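Local coordinates for protein endo alpha-1,4 polygalactosaminidase (Neosartorya fumigata, PDB 6OJ1) that hydrolyses alpha-1,4-linked galactosamine polymers from within the chain, as a family GH114 glycoside hydrolase that disrupts microbial biofilms, at residues G107-I121 with N149-L161. Numbering follows the deposited sequence.
Sequences GHDLDDWPGEKWLNI and NVDGYDNDNGLDL. With NAG (2-acetamido-2-deoxy-beta-D-glucopyranose), chain C.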
loop_
_atom_site.group_PDB
_atom_site.type_symbol
_atom_site.label_atom_id
_atom_site.label_comp_id
_atom_site.label_asym_id
_atom_site.label_seq_id
_atom_site.Cartn_x
_atom_site.Cartn_y
_atom_site.Cartn_z
ATOM N N GLY A 107 -19.394 -6.110 -2.996
ATOM C CA GLY A 107 -19.743 -7.005 -1.902
ATOM C C GLY A 107 -20.123 -6.259 -0.630
ATOM O O GLY A 107 -20.757 -5.201 -0.688
ATOM N N HIS A 108 -19.744 -6.805 0.525
ATOM C CA HIS A 108 -20.132 -6.272 1.822
ATOM C C HIS A 108 -19.321 -5.018 2.170
ATOM O O HIS A 108 -18.230 -4.781 1.643
ATOM C CB HIS A 108 -19.927 -7.321 2.920
ATOM C CG HIS A 108 -20.891 -8.467 2.870
ATOM N ND1 HIS A 108 -20.720 -9.613 3.614
ATOM C CD2 HIS A 108 -22.045 -8.636 2.181
ATOM C CE1 HIS A 108 -21.726 -10.441 3.385
ATOM N NE2 HIS A 108 -22.543 -9.872 2.518
ATOM N N ASP A 109 -19.865 -4.220 3.092
ATOM C CA ASP A 109 -19.124 -3.073 3.609
ATOM C C ASP A 109 -17.839 -3.530 4.285
ATOM O O ASP A 109 -17.784 -4.597 4.900
ATOM C CB ASP A 109 -19.951 -2.298 4.634
ATOM C CG ASP A 109 -21.246 -1.777 4.072
ATOM O OD1 ASP A 109 -21.345 -1.645 2.840
ATOM O OD2 ASP A 109 -22.165 -1.497 4.870
ATOM N N LEU A 110 -16.805 -2.691 4.212
ATOM C CA LEU A 110 -15.568 -3.020 4.913
ATOM C C LEU A 110 -15.751 -2.988 6.433
ATOM O O LEU A 110 -15.252 -3.874 7.133
ATOM C CB LEU A 110 -14.434 -2.097 4.468
ATOM C CG LEU A 110 -13.486 -2.757 3.467
ATOM C CD1 LEU A 110 -14.207 -3.045 2.153
ATOM C CD2 LEU A 110 -12.247 -1.927 3.209
ATOM N N ASP A 111 -16.466 -1.991 6.972
ATOM C CA ASP A 111 -16.826 -2.138 8.398
ATOM C C ASP A 111 -18.047 -1.249 8.682
ATOM O O ASP A 111 -17.951 -0.175 9.283
ATOM C CB ASP A 111 -15.665 -1.859 9.361
ATOM C CG ASP A 111 -14.811 -0.669 8.956
ATOM O OD1 ASP A 111 -15.112 -0.015 7.936
ATOM O OD2 ASP A 111 -13.836 -0.376 9.686
ATOM N N ASP A 112 -19.199 -1.732 8.221
ATOM C CA ASP A 112 -20.541 -1.240 8.532
ATOM C C ASP A 112 -20.855 0.122 7.922
ATOM O O ASP A 112 -21.878 0.724 8.273
ATOM C CB ASP A 112 -20.781 -1.188 10.046
ATOM N N TRP A 113 -20.023 0.629 7.015
ATOM C CA TRP A 113 -20.312 1.871 6.308
ATOM C C TRP A 113 -20.364 1.604 4.809
ATOM O O TRP A 113 -19.357 1.159 4.228
ATOM C CB TRP A 113 -19.267 2.938 6.621
ATOM C CG TRP A 113 -19.441 4.183 5.813
ATOM C CD1 TRP A 113 -20.543 4.994 5.775
ATOM C CD2 TRP A 113 -18.477 4.776 4.933
ATOM N NE1 TRP A 113 -20.325 6.051 4.921
ATOM C CE2 TRP A 113 -19.064 5.942 4.395
ATOM C CE3 TRP A 113 -17.175 4.434 4.550
ATOM C CZ2 TRP A 113 -18.391 6.767 3.493
ATOM C CZ3 TRP A 113 -16.511 5.250 3.658
ATOM C CH2 TRP A 113 -17.119 6.403 3.136
ATOM N N PRO A 114 -21.493 1.863 4.139
ATOM C CA PRO A 114 -21.606 1.516 2.712
ATOM C C PRO A 114 -20.704 2.334 1.813
ATOM O O PRO A 114 -20.612 2.030 0.616
ATOM C CB PRO A 114 -23.087 1.784 2.394
ATOM C CG PRO A 114 -23.766 1.948 3.729
ATOM C CD PRO A 114 -22.724 2.484 4.653
ATOM N N GLY A 115 -20.047 3.364 2.344
ATOM C CA GLY A 115 -19.136 4.144 1.531
ATOM C C GLY A 115 -17.880 3.409 1.120
ATOM O O GLY A 115 -17.160 3.900 0.238
ATOM N N GLU A 116 -17.590 2.262 1.740
ATOM C CA GLU A 116 -16.473 1.438 1.300
ATOM C C GLU A 116 -16.889 -0.025 1.332
ATOM O O GLU A 116 -17.328 -0.523 2.375
ATOM C CB GLU A 116 -15.224 1.651 2.157
ATOM C CG GLU A 116 -13.993 1.167 1.445
ATOM C CD GLU A 116 -12.695 1.661 2.039
ATOM O OE1 GLU A 116 -11.636 1.310 1.473
ATOM O OE2 GLU A 116 -12.728 2.393 3.050
ATOM N N LYS A 117 -16.744 -0.694 0.188
ATOM C CA LYS A 117 -17.226 -2.054 -0.017
ATOM C C LYS A 117 -16.161 -2.916 -0.684
ATOM O O LYS A 117 -15.381 -2.444 -1.512
ATOM C CB LYS A 117 -18.488 -2.071 -0.896
ATOM C CG LYS A 117 -19.696 -1.373 -0.304
ATOM C CD LYS A 117 -20.898 -1.527 -1.222
ATOM C CE LYS A 117 -22.092 -0.715 -0.719
ATOM N NZ LYS A 117 -22.668 -1.304 0.519
ATOM N N TRP A 118 -16.169 -4.213 -0.347
ATOM C CA TRP A 118 -15.283 -5.165 -1.000
ATOM C C TRP A 118 -15.632 -5.301 -2.483
ATOM O O TRP A 118 -16.800 -5.253 -2.869
ATOM C CB TRP A 118 -15.374 -6.526 -0.290
ATOM C CG TRP A 118 -14.757 -6.491 1.082
ATOM C CD1 TRP A 118 -15.412 -6.499 2.289
ATOM C CD2 TRP A 118 -13.364 -6.386 1.380
ATOM N NE1 TRP A 118 -14.498 -6.434 3.323
ATOM C CE2 TRP A 118 -13.235 -6.363 2.788
ATOM C CE3 TRP A 118 -12.203 -6.323 0.590
ATOM C CZ2 TRP A 118 -11.995 -6.281 3.424
ATOM C CZ3 TRP A 118 -10.968 -6.235 1.226
ATOM C CH2 TRP A 118 -10.877 -6.212 2.632
ATOM N N LEU A 119 -14.606 -5.461 -3.322
ATOM C CA LEU A 119 -14.799 -5.641 -4.756
ATOM C C LEU A 119 -14.679 -7.106 -5.149
ATOM O O LEU A 119 -13.900 -7.864 -4.567
ATOM C CB LEU A 119 -13.768 -4.853 -5.552
ATOM C CG LEU A 119 -13.909 -3.340 -5.420
ATOM C CD1 LEU A 119 -12.748 -2.666 -6.145
ATOM C CD2 LEU A 119 -15.269 -2.914 -5.959
ATOM N N ASN A 120 -15.427 -7.487 -6.187
ATOM C CA ASN A 120 -15.146 -8.755 -6.857
ATOM C C ASN A 120 -13.930 -8.532 -7.744
ATOM O O ASN A 120 -14.029 -8.065 -8.884
ATOM C CB ASN A 120 -16.345 -9.233 -7.658
ATOM C CG ASN A 120 -16.101 -10.583 -8.302
ATOM O OD1 ASN A 120 -15.002 -11.133 -8.206
ATOM N ND2 ASN A 120 -17.107 -11.119 -8.943
ATOM N N ILE A 121 -12.756 -8.867 -7.206
ATOM C CA ILE A 121 -11.513 -8.603 -7.918
ATOM C C ILE A 121 -11.328 -9.505 -9.127
ATOM O O ILE A 121 -10.402 -9.284 -9.922
ATOM C CB ILE A 121 -10.320 -8.717 -6.944
ATOM C CG1 ILE A 121 -10.275 -10.111 -6.291
ATOM C CG2 ILE A 121 -10.373 -7.569 -5.912
ATOM C CD1 ILE A 121 -9.081 -10.297 -5.319
ATOM N N ASN A 149 -6.090 -3.397 -0.073
ATOM C CA ASN A 149 -7.253 -4.266 0.130
ATOM C C ASN A 149 -7.256 -5.454 -0.817
ATOM O O ASN A 149 -8.285 -5.816 -1.393
ATOM C CB ASN A 149 -8.534 -3.448 0.024
ATOM C CG ASN A 149 -8.602 -2.380 1.080
ATOM O OD1 ASN A 149 -8.490 -2.677 2.280
ATOM N ND2 ASN A 149 -8.716 -1.124 0.656
ATOM N N VAL A 150 -6.088 -6.069 -0.983
ATOM C CA VAL A 150 -5.986 -7.293 -1.772
ATOM C C VAL A 150 -6.160 -8.527 -0.888
ATOM O O VAL A 150 -5.809 -9.639 -1.296
ATOM C CB VAL A 150 -4.667 -7.341 -2.580
ATOM C CG1 VAL A 150 -4.642 -6.201 -3.629
ATOM C CG2 VAL A 150 -3.451 -7.267 -1.670
ATOM N N ASP A 151 -6.731 -8.342 0.303
ATOM C CA ASP A 151 -6.887 -9.392 1.302
ATOM C C ASP A 151 -8.348 -9.621 1.670
ATOM O O ASP A 151 -8.649 -10.011 2.801
ATOM C CB ASP A 151 -6.080 -9.082 2.564
ATOM C CG ASP A 151 -6.465 -7.743 3.211
ATOM O OD1 ASP A 151 -7.278 -6.990 2.639
ATOM O OD2 ASP A 151 -5.948 -7.446 4.302
ATOM N N GLY A 152 -9.257 -9.439 0.701
ATOM C CA GLY A 152 -10.671 -9.661 0.954
ATOM C C GLY A 152 -10.976 -11.055 1.457
ATOM O O GLY A 152 -11.881 -11.227 2.275
ATOM N N TYR A 153 -10.195 -12.051 1.014
ATOM C CA TYR A 153 -10.375 -13.435 1.462
ATOM C C TYR A 153 -10.262 -13.573 2.977
ATOM O O TYR A 153 -10.802 -14.529 3.546
ATOM C CB TYR A 153 -9.355 -14.372 0.780
ATOM C CG TYR A 153 -7.916 -14.037 1.102
ATOM C CD1 TYR A 153 -7.334 -14.453 2.291
ATOM C CD2 TYR A 153 -7.153 -13.252 0.235
ATOM C CE1 TYR A 153 -6.023 -14.112 2.613
ATOM C CE2 TYR A 153 -5.847 -12.913 0.544
ATOM C CZ TYR A 153 -5.289 -13.344 1.732
ATOM O OH TYR A 153 -3.984 -13.005 2.049
ATOM N N ASP A 154 -9.572 -12.646 3.645
ATOM C CA ASP A 154 -9.376 -12.702 5.083
ATOM C C ASP A 154 -10.402 -11.854 5.827
ATOM O O ASP A 154 -10.179 -11.497 6.990
ATOM C CB ASP A 154 -7.955 -12.251 5.421
ATOM C CG ASP A 154 -7.505 -12.706 6.793
ATOM O OD1 ASP A 154 -8.043 -13.709 7.299
ATOM O OD2 ASP A 154 -6.619 -12.043 7.365
ATOM N N ASN A 155 -11.517 -11.533 5.176
ATOM C CA ASN A 155 -12.509 -10.612 5.712
ATOM C C ASN A 155 -13.898 -11.054 5.277
ATOM O O ASN A 155 -14.055 -11.874 4.373
ATOM C CB ASN A 155 -12.247 -9.196 5.228
ATOM C CG ASN A 155 -10.999 -8.602 5.838
ATOM O OD1 ASN A 155 -11.015 -8.154 6.982
ATOM N ND2 ASN A 155 -9.915 -8.591 5.081
ATOM N N ASP A 156 -14.912 -10.477 5.919
ATOM C CA ASP A 156 -16.308 -10.739 5.565
ATOM C C ASP A 156 -16.611 -9.936 4.301
ATOM O O ASP A 156 -17.095 -8.803 4.346
ATOM C CB ASP A 156 -17.221 -10.377 6.736
ATOM C CG ASP A 156 -18.698 -10.576 6.429
ATOM O OD1 ASP A 156 -19.037 -11.092 5.344
ATOM O OD2 ASP A 156 -19.530 -10.202 7.289
ATOM N N ASN A 157 -16.293 -10.528 3.148
ATOM C CA ASN A 157 -16.366 -9.811 1.883
ATOM C C ASN A 157 -17.688 -10.032 1.168
ATOM O O ASN A 157 -18.048 -9.234 0.293
ATOM C CB ASN A 157 -15.202 -10.228 0.965
ATOM C CG ASN A 157 -15.176 -11.729 0.683
ATOM O OD1 ASN A 157 -15.819 -12.196 -0.249
ATOM N ND2 ASN A 157 -14.432 -12.489 1.499
ATOM N N GLY A 158 -18.412 -11.094 1.522
ATOM C CA GLY A 158 -19.683 -11.386 0.902
ATOM C C GLY A 158 -19.609 -11.821 -0.539
ATOM O O GLY A 158 -20.646 -11.871 -1.205
ATOM N N LEU A 159 -18.415 -12.128 -1.050
ATOM C CA LEU A 159 -18.244 -12.530 -2.443
ATOM C C LEU A 159 -17.504 -13.853 -2.590
ATOM O O LEU A 159 -17.062 -14.170 -3.702
ATOM C CB LEU A 159 -17.482 -11.462 -3.232
ATOM C CG LEU A 159 -18.112 -10.071 -3.246
ATOM C CD1 LEU A 159 -17.091 -9.038 -3.699
ATOM C CD2 LEU A 159 -19.335 -10.079 -4.155
ATOM N N ASP A 160 -17.326 -14.599 -1.500
ATOM C CA ASP A 160 -16.562 -15.849 -1.492
ATOM C C ASP A 160 -15.182 -15.673 -2.128
ATOM O O ASP A 160 -14.686 -16.541 -2.852
ATOM C CB ASP A 160 -17.350 -16.977 -2.168
ATOM C CG ASP A 160 -18.522 -17.462 -1.323
ATOM O OD1 ASP A 160 -18.551 -17.192 -0.102
ATOM O OD2 ASP A 160 -19.414 -18.133 -1.880
ATOM N N LEU A 161 -14.547 -14.539 -1.842
ATOM C CA LEU A 161 -13.181 -14.308 -2.295
ATOM C C LEU A 161 -12.208 -15.285 -1.645
ATOM O O LEU A 161 -12.325 -15.622 -0.461
ATOM C CB LEU A 161 -12.757 -12.869 -1.970
ATOM C CG LEU A 161 -13.455 -11.747 -2.736
ATOM C CD1 LEU A 161 -12.908 -10.416 -2.252
ATOM C CD2 LEU A 161 -13.285 -11.895 -4.259
HETATM C C1 NAG C . -16.918 -12.406 -9.582
HETATM C C2 NAG C . -18.162 -13.266 -9.453
HETATM C C3 NAG C . -17.952 -14.600 -10.162
HETATM C C4 NAG C . -17.500 -14.396 -11.603
HETATM C C5 NAG C . -16.335 -13.406 -11.695
HETATM C C6 NAG C . -16.048 -12.968 -13.117
HETATM C C7 NAG C . -19.697 -13.168 -7.535
HETATM C C8 NAG C . -19.876 -13.464 -6.074
HETATM N N2 NAG C . -18.505 -13.482 -8.057
HETATM O O3 NAG C . -19.182 -15.313 -10.135
HETATM O O4 NAG C . -17.035 -15.645 -12.104
HETATM O O5 NAG C . -16.617 -12.211 -10.953
HETATM O O6 NAG C . -17.082 -12.134 -13.627
HETATM O O7 NAG C . -20.587 -12.669 -8.209
HETATM O O HOH W 1 -9.335 1.114 2.503
#
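With CG anti to the carbonyl carbon (chi1 -70°), W118 sends its indole from the hairpin of strands 106-109 and 116-119 into the loop 149-161, which follows barrel strand 144-148. G152 CA lies over one face, 3.4 Å from W118 CZ3, and N157 CB covers the five-membered ring on that same side, both as CH-pi contacts; L110 CD1 of the hairpin itself packs on the opposite face. N149 O meets the ring edge in plane.

H108 has the same first torsion, and its imidazole settles on G158, whose CA stands 3.4 Å from the ring centroid. D156 reaches this ring from its edge: H108 ND1 donates to D156 OD1 at 2.8 Å, in the imidazole plane but well above that of the carboxylate. Beside it, H108 N gives a nearly straight 3.0 Å bond to N157 O.

N157 in turn organises the loop, since its OD1 accepts L159 N, in an Asx turn, and L161 N from opposite faces. L159 CD1 lies 3.4 Å from N120 N, and its other branch, CD2, is near the acetamide methyl C8 of the glycan that N120 ND2 carries. At the far end one water bridges E116 OE1 and N149 ND2; E116 OE1 is also hydrogen-bonded to S90 OG, and N149 ND2 to S87 OG.

Polar bonds thus fix the loop's shape while a sandwiched indole anchors it to the hairpin, and the imidazole-carboxylate pair probably favours a protonated H108.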